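Local coordinates for protein hyaluronidase (Thermobaculum terrenum, PDB 5DIY) that probably removes O-linked N-acetylglucosamine from proteins as a family 84 glycoside hydrolase, at residues 328-332 with 440-444. Numbering follows the deposited sequence.
Sequences FKKVQ and VVRNF
Two alpha-helical turns run side by side in the same direction: the axes of 328-332 and 440-444 approach to 11.6 Å at an angle of 19° between their N-to-C directions, burying 288 Å² without a hydrogen bond between the segments. Each closes one turn, with Gln332 N to Phe328 O at 2.9 Å and Phe444 N to Val440 O at 3.1 Å. The CA atoms of Phe328 and Phe444, 6.8 Å apart, set the register. Both CA-to-CB bonds point across the gap, but chi1 is m in Phe328 and t in Phe444, and the rings lie face to face as an offset stack, centroids 4.2 Å apart and planes at 12°. Phe444 CB sits over the Phe328 face, 4.0 Å from the Phe328 ring centroid and 16° off the ring normal, a CH-pi contact. The Phe328 ring thus fills a hollow formed by Phe444 over one face and, at its edge, Val440 (Phe328 CD2 to Val440 CG1, 3.8 Å) and Val441 (Phe328 CE2 to Val441 CG2, 4.0 Å). This is near-parallel helix packing in the all-helical region that follows the TIM barrel, away from the sugar site; Leu347 of helix 340-362 and Leu386 of helix 373-398 also touch both phenylalanines. In return, Phe444 lies in a hollow made by Phe328 against its face, Val331 in a looser contact at its tip (Val331 CG1 to Phe444 CZ, 4.4 Å), and extended Gln332 (chi1 m, chi2 t), whose NE2 comes within 3.5 Å of Phe444 CD1, near the ring plane.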
ATOM      1  N   PHE C 328       6.890 -25.678  -1.818  1.00 22.32           N
ATOM      2  CA  PHE C 328       7.849 -26.116  -2.844  1.00 22.38           C
ATOM      3  C   PHE C 328       9.125 -26.692  -2.231  1.00 22.05           C
ATOM      4  O   PHE C 328       9.706 -27.619  -2.783  1.00 20.71           O
ATOM      5  CB  PHE C 328       8.166 -24.998  -3.851  1.00 22.29           C
ATOM      6  CG  PHE C 328       6.995 -24.607  -4.723  1.00 22.70           C
ATOM      7  CD1 PHE C 328       6.256 -25.568  -5.417  1.00 22.87           C
ATOM      8  CD2 PHE C 328       6.645 -23.272  -4.878  1.00 23.16           C
ATOM      9  CE1 PHE C 328       5.182 -25.208  -6.214  1.00 22.43           C
ATOM     10  CE2 PHE C 328       5.580 -22.901  -5.687  1.00 23.51           C
ATOM     11  CZ  PHE C 328       4.846 -23.870  -6.355  1.00 23.49           C
ATOM     12  N   LYS C 329       9.553 -26.145  -1.097  1.00 22.61           N
ATOM     13  CA  LYS C 329      10.615 -26.757  -0.297  1.00 23.80           C
ATOM     14  C   LYS C 329      10.229 -28.187   0.140  1.00 23.45           C
ATOM     15  O   LYS C 329      11.042 -29.118   0.060  1.00 23.53           O
ATOM     16  CB  LYS C 329      10.933 -25.880   0.917  1.00 24.76           C
ATOM     17  CG  LYS C 329      12.009 -26.419   1.851  1.00 26.25           C
ATOM     18  CD  LYS C 329      12.114 -25.572   3.115  1.00 27.71           C
ATOM     19  CE  LYS C 329      12.747 -26.350   4.264  1.00 29.35           C
ATOM     20  NZ  LYS C 329      14.167 -26.702   3.994  1.00 30.87           N
ATOM     21  N   LYS C 330       8.987 -28.358   0.575  1.00 23.79           N
ATOM     22  CA  LYS C 330       8.478 -29.676   0.971  1.00 23.61           C
ATOM     23  C   LYS C 330       8.461 -30.649  -0.214  1.00 23.47           C
ATOM     24  O   LYS C 330       8.921 -31.792  -0.090  1.00 22.03           O
ATOM     25  CB  LYS C 330       7.085 -29.539   1.590  1.00 24.26           C
ATOM     26  CG  LYS C 330       6.488 -30.832   2.117  1.00 25.39           C
ATOM     27  CD  LYS C 330       5.534 -31.481   1.125  1.00 26.99           C
ATOM     28  CE  LYS C 330       4.983 -32.789   1.671  1.00 27.50           C
ATOM     29  NZ  LYS C 330       4.320 -33.559   0.588  1.00 28.31           N
ATOM     30  N   VAL C 331       7.939 -30.186  -1.352  1.00 23.48           N
ATOM     31  CA  VAL C 331       7.886 -30.985  -2.589  1.00 23.71           C
ATOM     32  C   VAL C 331       9.285 -31.401  -3.045  1.00 24.01           C
ATOM     33  O   VAL C 331       9.493 -32.559  -3.422  1.00 23.58           O
ATOM     34  CB  VAL C 331       7.163 -30.226  -3.744  1.00 23.67           C
ATOM     35  CG1 VAL C 331       7.360 -30.925  -5.093  1.00 23.89           C
ATOM     36  CG2 VAL C 331       5.675 -30.077  -3.448  1.00 23.23           C
ATOM     37  N   GLN C 332      10.233 -30.466  -3.018  1.00 24.43           N
ATOM     38  CA  GLN C 332      11.608 -30.777  -3.416  1.00 25.56           C
ATOM     39  C   GLN C 332      12.259 -31.796  -2.468  1.00 24.82           C
ATOM     40  O   GLN C 332      12.982 -32.694  -2.922  1.00 22.96           O
ATOM     41  CB  GLN C 332      12.461 -29.510  -3.535  1.00 27.76           C
ATOM     42  CG  GLN C 332      12.129 -28.674  -4.766  1.00 30.93           C
ATOM     43  CD  GLN C 332      12.846 -27.325  -4.801  1.00 34.54           C
ATOM     44  OE1 GLN C 332      13.597 -26.973  -3.888  1.00 37.80           O
ATOM     45  NE2 GLN C 332      12.616 -26.565  -5.864  1.00 36.44           N
ATOM     46  N   VAL C 440       8.306 -16.909  -6.073  1.00 22.02           N
ATOM     47  CA  VAL C 440       8.334 -18.248  -5.486  1.00 22.07           C
ATOM     48  C   VAL C 440       8.054 -19.298  -6.569  1.00 20.77           C
ATOM     49  O   VAL C 440       8.782 -20.279  -6.681  1.00 20.79           O
ATOM     50  CB  VAL C 440       7.325 -18.401  -4.326  1.00 22.25           C
ATOM     51  CG1 VAL C 440       7.429 -19.791  -3.709  1.00 22.67           C
ATOM     52  CG2 VAL C 440       7.558 -17.329  -3.264  1.00 22.67           C
ATOM     53  N   VAL C 441       7.016 -19.081  -7.369  1.00 20.30           N
ATOM     54  CA  VAL C 441       6.704 -20.006  -8.463  1.00 19.84           C
ATOM     55  C   VAL C 441       7.812 -19.926  -9.512  1.00 19.77           C
ATOM     56  O   VAL C 441       8.292 -20.955  -9.981  1.00 18.74           O
ATOM     57  CB  VAL C 441       5.312 -19.749  -9.071  1.00 19.85           C
ATOM     58  CG1 VAL C 441       5.053 -20.678 -10.255  1.00 19.99           C
ATOM     59  CG2 VAL C 441       4.235 -19.957  -8.022  1.00 19.69           C
ATOM     60  N   ARG C 442       8.244 -18.708  -9.841  1.00 20.57           N
ATOM     61  CA  ARG C 442       9.385 -18.503 -10.743  1.00 20.28           C
ATOM     62  C   ARG C 442      10.586 -19.357 -10.357  1.00 20.41           C
ATOM     63  O   ARG C 442      11.081 -20.144 -11.180  1.00 20.14           O
ATOM     64  CB  ARG C 442       9.800 -17.032 -10.770  1.00 20.41           C
ATOM     65  CG  ARG C 442      10.836 -16.680 -11.825  1.00 20.62           C
ATOM     66  CD  ARG C 442      11.428 -15.301 -11.575  1.00 20.62           C
ATOM     67  NE  ARG C 442      10.406 -14.269 -11.710  1.00 21.02           N
ATOM     68  CZ  ARG C 442       9.974 -13.756 -12.860  1.00 21.01           C
ATOM     69  NH1 ARG C 442      10.479 -14.153 -14.020  1.00 21.35           N
ATOM     70  NH2 ARG C 442       9.024 -12.824 -12.846  1.00 21.63           N
ATOM     71  N   ASN C 443      11.038 -19.216  -9.107  1.00 19.91           N
ATOM     72  CA  ASN C 443      12.244 -19.917  -8.638  1.00 19.94           C
ATOM     73  C   ASN C 443      12.057 -21.436  -8.644  1.00 19.26           C
ATOM     74  O   ASN C 443      12.992 -22.167  -8.941  1.00 18.34           O
ATOM     75  CB  ASN C 443      12.687 -19.438  -7.241  1.00 20.33           C
ATOM     76  CG  ASN C 443      13.091 -17.962  -7.201  1.00 20.85           C
ATOM     77  OD1 ASN C 443      13.453 -17.355  -8.209  1.00 20.37           O
ATOM     78  ND2 ASN C 443      13.030 -17.379  -6.011  1.00 21.88           N
ATOM     79  N   PHE C 444      10.847 -21.901  -8.337  1.00 19.42           N
ATOM     80  CA  PHE C 444      10.536 -23.324  -8.420  1.00 20.20           C
ATOM     81  C   PHE C 444      10.661 -23.823  -9.858  1.00 19.92           C
ATOM     82  O   PHE C 444      11.309 -24.832 -10.104  1.00 19.45           O
ATOM     83  CB  PHE C 444       9.139 -23.632  -7.867  1.00 21.27           C
ATOM     84  CG  PHE C 444       8.753 -25.089  -7.966  1.00 21.87           C
ATOM     85  CD1 PHE C 444       9.411 -26.046  -7.196  1.00 22.62           C
ATOM     86  CD2 PHE C 444       7.726 -25.501  -8.823  1.00 22.37           C
ATOM     87  CE1 PHE C 444       9.062 -27.393  -7.280  1.00 23.50           C
ATOM     88  CE2 PHE C 444       7.375 -26.842  -8.920  1.00 23.16           C
ATOM     89  CZ  PHE C 444       8.044 -27.792  -8.147  1.00 24.17           C
TER